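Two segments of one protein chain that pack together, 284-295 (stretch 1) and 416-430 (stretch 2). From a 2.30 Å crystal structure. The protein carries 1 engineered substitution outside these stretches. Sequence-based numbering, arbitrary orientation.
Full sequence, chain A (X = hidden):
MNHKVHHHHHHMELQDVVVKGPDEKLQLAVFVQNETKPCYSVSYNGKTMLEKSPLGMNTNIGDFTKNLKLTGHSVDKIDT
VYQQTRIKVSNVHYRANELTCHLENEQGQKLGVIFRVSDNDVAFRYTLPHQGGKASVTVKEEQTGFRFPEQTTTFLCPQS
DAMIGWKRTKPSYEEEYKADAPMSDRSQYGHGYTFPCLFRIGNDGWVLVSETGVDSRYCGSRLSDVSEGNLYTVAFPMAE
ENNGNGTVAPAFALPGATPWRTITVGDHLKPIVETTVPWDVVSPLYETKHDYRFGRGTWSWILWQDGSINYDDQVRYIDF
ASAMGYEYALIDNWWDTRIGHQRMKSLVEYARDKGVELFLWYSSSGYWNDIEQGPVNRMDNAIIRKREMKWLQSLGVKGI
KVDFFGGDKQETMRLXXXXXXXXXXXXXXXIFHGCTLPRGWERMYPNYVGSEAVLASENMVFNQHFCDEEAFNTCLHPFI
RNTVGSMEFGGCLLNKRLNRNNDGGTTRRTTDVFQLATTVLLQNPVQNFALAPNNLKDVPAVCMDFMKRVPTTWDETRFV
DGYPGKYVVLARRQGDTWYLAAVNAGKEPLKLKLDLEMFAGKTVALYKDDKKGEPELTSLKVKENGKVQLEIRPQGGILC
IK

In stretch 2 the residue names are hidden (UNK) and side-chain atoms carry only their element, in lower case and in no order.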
ATOM      1  N   PRO A 284       6.368  -0.559  16.547  1.00 21.60           N
ATOM      2  CA  PRO A 284       5.005  -0.672  17.086  1.00 25.78           C
ATOM      3  C   PRO A 284       4.700   0.399  18.127  1.00 22.10           C
ATOM      4  O   PRO A 284       5.549   0.702  18.965  1.00 24.25           O
ATOM      5  CB  PRO A 284       4.993  -2.067  17.714  1.00 25.35           C
ATOM      6  CG  PRO A 284       5.956  -2.844  16.890  1.00 22.67           C
ATOM      7  CD  PRO A 284       7.049  -1.867  16.514  1.00 26.84           C
ATOM      8  N   LEU A 285       3.498   0.961  18.067  1.00 25.48           N
ATOM      9  CA  LEU A 285       3.091   2.014  18.992  1.00 21.51           C
ATOM     10  C   LEU A 285       2.327   1.446  20.186  1.00 21.76           C
ATOM     11  O   LEU A 285       2.071   2.154  21.162  1.00 20.92           O
ATOM     12  CB  LEU A 285       2.253   3.062  18.266  1.00 21.97           C
ATOM     13  CG  LEU A 285       3.084   3.918  17.301  1.00 29.74           C
ATOM     14  CD1 LEU A 285       2.197   4.696  16.340  1.00 20.65           C
ATOM     15  CD2 LEU A 285       4.027   4.852  18.060  1.00 21.78           C
ATOM     16  N   TYR A 286       1.973   0.166  20.105  1.00 14.37           N
ATOM     17  CA  TYR A 286       1.449  -0.553  21.261  1.00 20.29           C
ATOM     18  C   TYR A 286       1.651  -2.056  21.105  1.00 22.85           C
ATOM     19  O   TYR A 286       1.969  -2.555  20.025  1.00 18.95           O
ATOM     20  CB  TYR A 286      -0.031  -0.226  21.532  1.00 15.42           C
ATOM     21  CG  TYR A 286      -0.990  -0.322  20.364  1.00 18.87           C
ATOM     22  CD1 TYR A 286      -1.263   0.791  19.580  1.00 15.70           C
ATOM     23  CD2 TYR A 286      -1.656  -1.509  20.070  1.00 19.83           C
ATOM     24  CE1 TYR A 286      -2.150   0.727  18.525  1.00 21.79           C
ATOM     25  CE2 TYR A 286      -2.555  -1.584  19.009  1.00 21.37           C
ATOM     26  CZ  TYR A 286      -2.792  -0.461  18.241  1.00 16.63           C
ATOM     27  OH  TYR A 286      -3.667  -0.509  17.184  1.00 16.75           O
ATOM     28  N   GLU A 287       1.536  -2.752  22.231  1.00 24.91           N
ATOM     29  CA  GLU A 287       1.660  -4.194  22.280  1.00 25.62           C
ATOM     30  C   GLU A 287       0.242  -4.755  22.300  1.00 29.10           C
ATOM     31  O   GLU A 287      -0.667  -4.123  22.850  1.00 22.44           O
ATOM     32  CB  GLU A 287       2.429  -4.622  23.535  1.00 30.24           C
ATOM     33  CG  GLU A 287       3.924  -4.241  23.563  1.00 42.33           C
ATOM     34  CD  GLU A 287       4.807  -5.058  22.631  1.00 48.99           C
ATOM     35  OE1 GLU A 287       5.740  -5.723  23.132  1.00 55.27           O
ATOM     36  OE2 GLU A 287       4.594  -5.014  21.401  1.00 48.67           O
ATOM     37  N   THR A 288       0.023  -5.904  21.672  1.00 23.05           N
ATOM     38  CA  THR A 288      -1.301  -6.500  21.722  1.00 23.32           C
ATOM     39  C   THR A 288      -1.320  -7.782  22.553  1.00 22.27           C
ATOM     40  O   THR A 288      -0.338  -8.518  22.599  1.00 22.31           O
ATOM     41  CB  THR A 288      -1.850  -6.792  20.315  1.00 20.07           C
ATOM     42  OG1 THR A 288      -3.225  -7.198  20.413  1.00 28.40           O
ATOM     43  CG2 THR A 288      -1.037  -7.872  19.627  1.00 21.42           C
ATOM     44  N   LYS A 289      -2.449  -8.030  23.209  1.00 27.18           N
ATOM     45  CA  LYS A 289      -2.667  -9.262  23.957  1.00 27.55           C
ATOM     46  C   LYS A 289      -3.335 -10.311  23.074  1.00 24.13           C
ATOM     47  O   LYS A 289      -3.492 -11.465  23.471  1.00 24.36           O
ATOM     48  CB  LYS A 289      -3.550  -9.003  25.183  1.00 28.15           C
ATOM     49  CG  LYS A 289      -2.987  -8.007  26.186  1.00 43.55           C
ATOM     50  CD  LYS A 289      -3.986  -7.736  27.311  1.00 54.07           C
ATOM     51  CE  LYS A 289      -3.486  -6.657  28.266  1.00 45.56           C
ATOM     52  NZ  LYS A 289      -2.006  -6.736  28.446  1.00 49.18           N
ATOM     53  N   HIS A 290      -3.729  -9.911  21.871  1.00 28.20           N
ATOM     54  CA  HIS A 290      -4.479 -10.812  20.999  1.00 25.74           C
ATOM     55  C   HIS A 290      -3.627 -11.462  19.920  1.00 24.37           C
ATOM     56  O   HIS A 290      -2.703 -10.852  19.378  1.00 23.67           O
ATOM     57  CB  HIS A 290      -5.643 -10.062  20.354  1.00 16.35           C
ATOM     58  CG  HIS A 290      -6.602  -9.487  21.347  1.00 22.53           C
ATOM     59  ND1 HIS A 290      -6.645  -8.142  21.645  1.00 24.64           N
ATOM     60  CD2 HIS A 290      -7.541 -10.077  22.126  1.00 22.14           C
ATOM     61  CE1 HIS A 290      -7.568  -7.927  22.565  1.00 24.26           C
ATOM     62  NE2 HIS A 290      -8.130  -9.083  22.871  1.00 21.53           N
ATOM     63  N   ASP A 291      -3.968 -12.709  19.614  1.00 26.47           N
ATOM     64  CA  ASP A 291      -3.312 -13.474  18.565  1.00 28.98           C
ATOM     65  C   ASP A 291      -4.207 -13.426  17.328  1.00 31.59           C
ATOM     66  O   ASP A 291      -5.074 -14.284  17.140  1.00 28.06           O
ATOM     67  CB  ASP A 291      -3.074 -14.917  19.023  1.00 25.74           C
ATOM     68  CG  ASP A 291      -2.300 -15.744  18.010  1.00 35.88           C
ATOM     69  OD1 ASP A 291      -1.705 -15.167  17.073  1.00 37.95           O
ATOM     70  OD2 ASP A 291      -2.281 -16.986  18.160  1.00 37.64           O
ATOM     71  N   TYR A 292      -4.008 -12.406  16.499  1.00 30.31           N
ATOM     72  CA  TYR A 292      -4.925 -12.143  15.393  1.00 21.81           C
ATOM     73  C   TYR A 292      -4.714 -13.150  14.276  1.00 23.70           C
ATOM     74  O   TYR A 292      -3.590 -13.380  13.828  1.00 25.42           O
ATOM     75  CB  TYR A 292      -4.754 -10.718  14.873  1.00 21.66           C
ATOM     76  CG  TYR A 292      -5.222  -9.667  15.855  1.00 21.66           C
ATOM     77  CD1 TYR A 292      -6.567  -9.529  16.174  1.00 23.46           C
ATOM     78  CD2 TYR A 292      -4.317  -8.827  16.474  1.00 20.94           C
ATOM     79  CE1 TYR A 292      -6.993  -8.574  17.074  1.00 19.70           C
ATOM     80  CE2 TYR A 292      -4.733  -7.871  17.377  1.00 20.02           C
ATOM     81  CZ  TYR A 292      -6.067  -7.747  17.672  1.00 18.34           C
ATOM     82  OH  TYR A 292      -6.470  -6.786  18.572  1.00 22.59           O
ATOM     83  N   ARG A 293      -5.811 -13.756  13.845  1.00 23.39           N
ATOM     84  CA  ARG A 293      -5.774 -14.809  12.846  1.00 29.51           C
ATOM     85  C   ARG A 293      -6.114 -14.253  11.465  1.00 30.27           C
ATOM     86  O   ARG A 293      -7.167 -13.650  11.269  1.00 28.26           O
ATOM     87  CB  ARG A 293      -6.739 -15.931  13.239  1.00 31.41           C
ATOM     88  CG  ARG A 293      -6.774 -17.117  12.288  1.00 37.46           C
ATOM     89  CD  ARG A 293      -7.887 -18.084  12.686  1.00 44.57           C
ATOM     90  NE  ARG A 293      -7.958 -19.255  11.817  1.00 44.93           N
ATOM     91  CZ  ARG A 293      -8.863 -20.221  11.944  1.00 52.00           C
ATOM     92  NH1 ARG A 293      -9.770 -20.157  12.909  1.00 54.01           N
ATOM     93  NH2 ARG A 293      -8.857 -21.255  11.114  1.00 55.22           N
ATOM     94  N   PHE A 294      -5.201 -14.426  10.516  1.00 26.89           N
ATOM     95  CA  PHE A 294      -5.424 -13.905   9.177  1.00 27.28           C
ATOM     96  C   PHE A 294      -5.961 -14.999   8.260  1.00 29.20           C
ATOM     97  O   PHE A 294      -6.030 -16.166   8.650  1.00 27.21           O
ATOM     98  CB  PHE A 294      -4.128 -13.316   8.611  1.00 25.09           C
ATOM     99  CG  PHE A 294      -3.358 -12.499   9.607  1.00 27.40           C
ATOM    100  CD1 PHE A 294      -3.954 -11.424  10.252  1.00 27.95           C
ATOM    101  CD2 PHE A 294      -2.037 -12.796   9.891  1.00 24.02           C
ATOM    102  CE1 PHE A 294      -3.247 -10.674  11.174  1.00 24.01           C
ATOM    103  CE2 PHE A 294      -1.322 -12.043  10.805  1.00 23.76           C
ATOM    104  CZ  PHE A 294      -1.930 -10.980  11.446  1.00 21.87           C
ATOM    105  N   GLY A 295      -6.347 -14.620   7.047  1.00 24.85           N
ATOM    106  CA  GLY A 295      -6.832 -15.592   6.088  1.00 24.17           C
ATOM    107  C   GLY A 295      -7.731 -15.068   4.989  1.00 25.32           C
ATOM    108  O   GLY A 295      -7.501 -13.997   4.425  1.00 26.12           O
ATOM    109  N   UNK A 416      -7.939   7.678  12.384  1.00 15.91           N
ATOM    110  CA  UNK A 416      -7.385   6.367  12.018  1.00 18.16           C
ATOM    111  C   UNK A 416      -6.779   5.658  13.216  1.00 20.39           C
ATOM    112  O   UNK A 416      -7.088   4.487  13.509  1.00 21.57           O
ATOM    113  c   UNK A 416      -7.359   5.663   8.797  1.00 19.13           C
ATOM    114  c   UNK A 416      -6.291   6.489  10.943  1.00 17.57           C
ATOM    115  c   UNK A 416      -7.540   7.071   6.873  1.00 17.44           C
ATOM    116  c   UNK A 416      -6.529   7.902   8.864  1.00 20.11           C
ATOM    117  c   UNK A 416      -6.926   8.095   7.558  1.00 16.53           C
ATOM    118  c   UNK A 416      -7.763   5.851   7.485  1.00 13.93           C
ATOM    119  o   UNK A 416      -7.931   7.283   5.571  1.00 23.10           O
ATOM    120  c   UNK A 416      -6.753   6.693   9.515  1.00 21.89           C
ATOM    121  N   UNK A 417      -5.879   6.373  13.887  1.00 18.59           N
ATOM    122  CA  UNK A 417      -5.139   5.792  14.994  1.00 17.61           C
ATOM    123  C   UNK A 417      -6.045   5.427  16.169  1.00 17.72           C
ATOM    124  O   UNK A 417      -5.982   4.307  16.667  1.00 21.40           O
ATOM    125  c   UNK A 417      -2.070   7.199  16.928  1.00 24.74           C
ATOM    126  c   UNK A 417      -4.035   6.748  15.443  1.00 11.84           C
ATOM    127  c   UNK A 417      -3.190   6.235  16.579  1.00 19.03           C
ATOM    128  o   UNK A 417      -2.242   8.001  17.869  1.00 23.81           O
ATOM    129  o   UNK A 417      -1.024   7.170  16.239  1.00 16.94           O
ATOM    130  N   UNK A 418      -6.897   6.357  16.596  1.00 16.59           N
ATOM    131  CA  UNK A 418      -7.810   6.086  17.710  1.00 23.86           C
ATOM    132  C   UNK A 418      -8.746   4.896  17.421  1.00 20.32           C
ATOM    133  O   UNK A 418      -9.033   4.085  18.317  1.00 18.00           O
ATOM    134  o   UNK A 418      -6.571   8.252  18.844  1.00 31.66           O
ATOM    135  o   UNK A 418      -8.268   9.620  18.665  1.00 19.65           O
ATOM    136  c   UNK A 418      -8.629   7.336  18.053  1.00 19.56           C
ATOM    137  c   UNK A 418      -7.761   8.487  18.545  1.00 21.19           C
ATOM    138  N   UNK A 419      -9.207   4.788  16.177  1.00 17.26           N
ATOM    139  CA  UNK A 419     -10.045   3.657  15.795  1.00 22.55           C
ATOM    140  C   UNK A 419      -9.252   2.363  15.943  1.00 23.47           C
ATOM    141  O   UNK A 419      -9.737   1.388  16.535  1.00 21.43           O
ATOM    142  c   UNK A 419     -10.568   3.778  14.349  1.00 19.99           C
ATOM    143  c   UNK A 419     -11.634   4.865  14.252  1.00 15.60           C
ATOM    144  c   UNK A 419     -11.146   2.457  13.877  1.00 18.91           C
ATOM    145  c   UNK A 419     -12.028   5.198  12.814  1.00 17.97           C
ATOM    146  N   UNK A 420      -8.024   2.362  15.430  1.00 16.70           N
ATOM    147  CA  UNK A 420      -7.161   1.185  15.568  1.00 20.67           C
ATOM    148  C   UNK A 420      -6.905   0.780  17.026  1.00 23.36           C
ATOM    149  O   UNK A 420      -6.857  -0.415  17.355  1.00 19.14           O
ATOM    150  c   UNK A 420      -5.820   1.423  14.863  1.00 17.76           C
ATOM    151  c   UNK A 420      -5.822   1.103  13.369  1.00 20.72           C
ATOM    152  c   UNK A 420      -5.796  -0.410  13.225  1.00 21.72           C
ATOM    153  c   UNK A 420      -4.633   1.723  12.648  1.00 20.41           C
ATOM    154  N   UNK A 421      -6.729   1.777  17.885  1.00 18.88           N
ATOM    155  CA  UNK A 421      -6.373   1.547  19.279  1.00 23.67           C
ATOM    156  C   UNK A 421      -7.569   0.975  20.078  1.00 19.26           C
ATOM    157  O   UNK A 421      -7.424   0.001  20.834  1.00 20.87           O
ATOM    158  c   UNK A 421      -5.857   2.850  19.896  1.00 20.09           C
ATOM    159  o   UNK A 421      -5.330   2.643  21.187  1.00 16.46           O
ATOM    160  N   UNK A 422      -8.744   1.585  19.919  1.00 24.78           N
ATOM    161  CA  UNK A 422      -9.958   1.054  20.559  1.00 19.61           C
ATOM    162  C   UNK A 422     -10.261  -0.365  20.038  1.00 18.34           C
ATOM    163  O   UNK A 422     -10.646  -1.277  20.797  1.00 19.40           O
ATOM    164  c   UNK A 422     -11.147   1.986  20.316  1.00 15.59           C
ATOM    165  o   UNK A 422     -11.725   4.266  20.728  1.00 18.85           O
ATOM    166  o   UNK A 422     -10.307   3.335  22.118  1.00 18.97           O
ATOM    167  c   UNK A 422     -11.051   3.288  21.111  1.00 20.44           C
ATOM    168  N   UNK A 423     -10.074  -0.538  18.733  1.00 19.57           N
ATOM    169  CA  UNK A 423     -10.246  -1.837  18.104  1.00 19.47           C
ATOM    170  C   UNK A 423      -9.376  -2.879  18.773  1.00 16.66           C
ATOM    171  O   UNK A 423      -9.869  -3.938  19.169  1.00 16.99           O
ATOM    172  c   UNK A 423      -9.926  -1.766  16.619  1.00 18.07           C
ATOM    173  N   UNK A 424      -8.084  -2.586  18.906  1.00 19.90           N
ATOM    174  CA  UNK A 424      -7.203  -3.535  19.565  1.00 15.19           C
ATOM    175  C   UNK A 424      -7.634  -3.802  20.988  1.00 13.79           C
ATOM    176  O   UNK A 424      -7.510  -4.928  21.465  1.00 15.39           O
ATOM    177  c   UNK A 424      -5.757  -3.069  19.592  1.00 17.44           C
ATOM    178  o   UNK A 424      -4.375  -3.874  21.378  1.00 17.45           O
ATOM    179  c   UNK A 424      -4.853  -4.104  20.241  1.00 22.43           C
ATOM    180  o   UNK A 424      -4.681  -5.183  19.629  1.00 20.53           O
ATOM    181  N   UNK A 425      -8.115  -2.773  21.678  1.00 15.11           N
ATOM    182  CA  UNK A 425      -8.625  -2.983  23.034  1.00 16.31           C
ATOM    183  C   UNK A 425      -9.796  -3.973  23.037  1.00 20.32           C
ATOM    184  O   UNK A 425     -10.053  -4.638  24.038  1.00 16.51           O
ATOM    185  o   UNK A 425      -8.044   0.444  24.164  1.00 25.60           O
ATOM    186  c   UNK A 425      -7.872  -0.790  24.059  1.00 22.60           C
ATOM    187  o   UNK A 425      -6.773  -1.340  24.268  1.00 19.90           O
ATOM    188  c   UNK A 425      -9.055  -1.662  23.669  1.00 15.98           C
ATOM    189  N   UNK A 426     -10.506  -4.078  21.914  1.00 16.99           N
ATOM    190  CA  UNK A 426     -11.613  -5.032  21.849  1.00 22.18           C
ATOM    191  C   UNK A 426     -11.346  -6.219  20.932  1.00 21.12           C
ATOM    192  O   UNK A 426     -12.280  -6.843  20.435  1.00 21.75           O
ATOM    193  c   UNK A 426     -13.317  -1.179  23.189  1.00 24.14           C
ATOM    194  c   UNK A 426     -12.880  -4.310  21.415  1.00 17.48           C
ATOM    195  n   UNK A 426     -14.090  -1.943  23.941  1.00 20.40           N
ATOM    196  n   UNK A 426     -12.811  -1.923  22.223  1.00 23.83           N
ATOM    197  c   UNK A 426     -13.278  -3.215  22.350  1.00 21.27           C
ATOM    198  c   UNK A 426     -14.077  -3.222  23.442  1.00 16.73           C
ATOM    199  N   UNK A 427     -10.068  -6.528  20.729  1.00 13.64           N
ATOM    200  CA  UNK A 427      -9.649  -7.681  19.950  1.00 16.70           C
ATOM    201  C   UNK A 427     -10.123  -7.689  18.511  1.00 20.46           C
ATOM    202  O   UNK A 427     -10.388  -8.752  17.941  1.00 23.03           O
ATOM    203  N   UNK A 428     -10.201  -6.515  17.900  1.00 18.14           N
ATOM    204  CA  UNK A 428     -10.694  -6.432  16.527  1.00 16.80           C
ATOM    205  C   UNK A 428      -9.603  -6.085  15.525  1.00 20.60           C
ATOM    206  O   UNK A 428      -8.811  -5.167  15.745  1.00 19.70           O
ATOM    207  c   UNK A 428     -13.919  -4.495  17.398  1.00 16.88           C
ATOM    208  c   UNK A 428     -11.811  -5.400  16.432  1.00 16.97           C
ATOM    209  c   UNK A 428     -13.882  -6.778  16.390  1.00 15.00           C
ATOM    210  c   UNK A 428     -13.099  -5.745  17.175  1.00 20.23           C
ATOM    211  N   UNK A 429      -9.560  -6.835  14.429  1.00 20.04           N
ATOM    212  CA  UNK A 429      -8.747  -6.447  13.288  1.00 22.62           C
ATOM    213  C   UNK A 429      -9.447  -5.334  12.512  1.00 21.06           C
ATOM    214  O   UNK A 429     -10.677  -5.219  12.544  1.00 19.56           O
ATOM    215  c   UNK A 429      -7.674  -8.734  13.032  1.00 18.29           C
ATOM    216  c   UNK A 429      -8.470  -7.646  12.379  1.00 18.66           C
ATOM    217  c   UNK A 429      -8.994 -11.030  12.291  1.00 22.38           C
ATOM    218  s   UNK A 429      -7.440 -10.180  11.981  1.00 23.74           S
ATOM    219  N   UNK A 430      -8.663  -4.524  11.807  1.00 19.97           N
ATOM    220  CA  UNK A 430      -9.208  -3.390  11.068  1.00 19.37           C
ATOM    221  C   UNK A 430      -8.739  -3.308   9.615  1.00 15.64           C
ATOM    222  O   UNK A 430      -7.546  -3.283   9.345  1.00 18.04           O
ATOM    223  c   UNK A 430      -9.524  -1.993  13.117  1.00 14.90           C
ATOM    224  c   UNK A 430      -8.858  -2.062  11.762  1.00 16.85           C
ATOM    225  c   UNK A 430      -9.275  -0.886  10.901  1.00 19.49           C
TER
HETATM  226  O   HOH W   1      -4.668  -5.647  23.282  1.00 23.74           O

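Position 416 carries one carbon and then a six-carbon ring bearing one oxygen. Nothing of stretch 1 is within reach, and the pattern is Tyr416. Position 417 has three carbons, the third carrying two oxygens, the mark of Glu417; its OE1 lies 4.1 Å from Leu285 CD1. At 418 there are two carbons, the second with two oxygens, and no contact: Asp418. Position 419 has four carbons forked at the first, one arm two carbons long, which is Ile419, also out of reach.

Position 420 again has four carbons, but forked at the second, so it is Leu420. Tyr286 OH stands 3.2 Å from Leu420 O and 3.7 Å from Leu420 CB, bringing the phenol end against the helix backbone. Position 421, one carbon then one oxygen, is Ser421; its CB is 4.5 Å from Tyr286 CE1. Position 422 has two carbons, the second carrying two oxygens, and its CA-to-CB bond points away: Asp422. A single carbon at 423 identifies Ala423.

Position 424 has two carbons, the second bearing two oxygens, and its CA-to-CB bond points toward stretch 1. One oxygen lies 2.6 Å from Thr288 OG1 and 2.6 Å from Tyr292 OH. This is Asp424, and the oxygen is OD1, which accepts a hydrogen bond from each hydroxyl. Its CB also lies 3.6 Å from Tyr286 CE2. Position 425 shows the same atom set with its CA-to-CB bond pointing away: Asp425, the last helical residue.

Position 426 has one carbon followed by a five-membered ring of three carbons and two nitrogens, hence His426. Its ND1 donates to Asp422 O at 2.7 Å, tying the residue that first leaves helical angles back to the helix. Position 427 has no side-chain atoms and is Gly427. Its phi of 60° favours glycine, and an ideal CB would sit 3.0 Å from His290 NE2, a tight fit. The bare CA instead lies 3.4 Å from the centroid of the His290 ring, 14° off the normal, a CH-pi contact over the face.

Position 428 has four carbons forked at the second, its CA-to-CB bond pointing away: Leu428. Position 429 is an unbranched run of two carbons, sulfur and carbon, therefore Met429. Its CG is 3.4 Å from Tyr292 CD1, its SD 4.1 Å from Phe294 CD1, and its CE 3.4 Å from Arg293 O. Position 430, one carbon carrying two more, is Val430, beyond reach.

The contact, 566 Å² summed over both sides, joins a polar centre to apolar packing. Asp424 OD1 gathers two hydroxyls, while Asp424 OD2 accepts from water 1 at 2.6 Å; that water in turn accepts from Lys289 N at 3.3 Å. Thr288 OG1 also accepts from His290 N at 3.1 Å, coupling the loop's own shape to the carboxylate. Beyond the helix, Gly427 admits the imidazole, and Met429 packs against Tyr292 and Phe294.

Stretch 2 (416-430) YEDILSDADDHGLMV
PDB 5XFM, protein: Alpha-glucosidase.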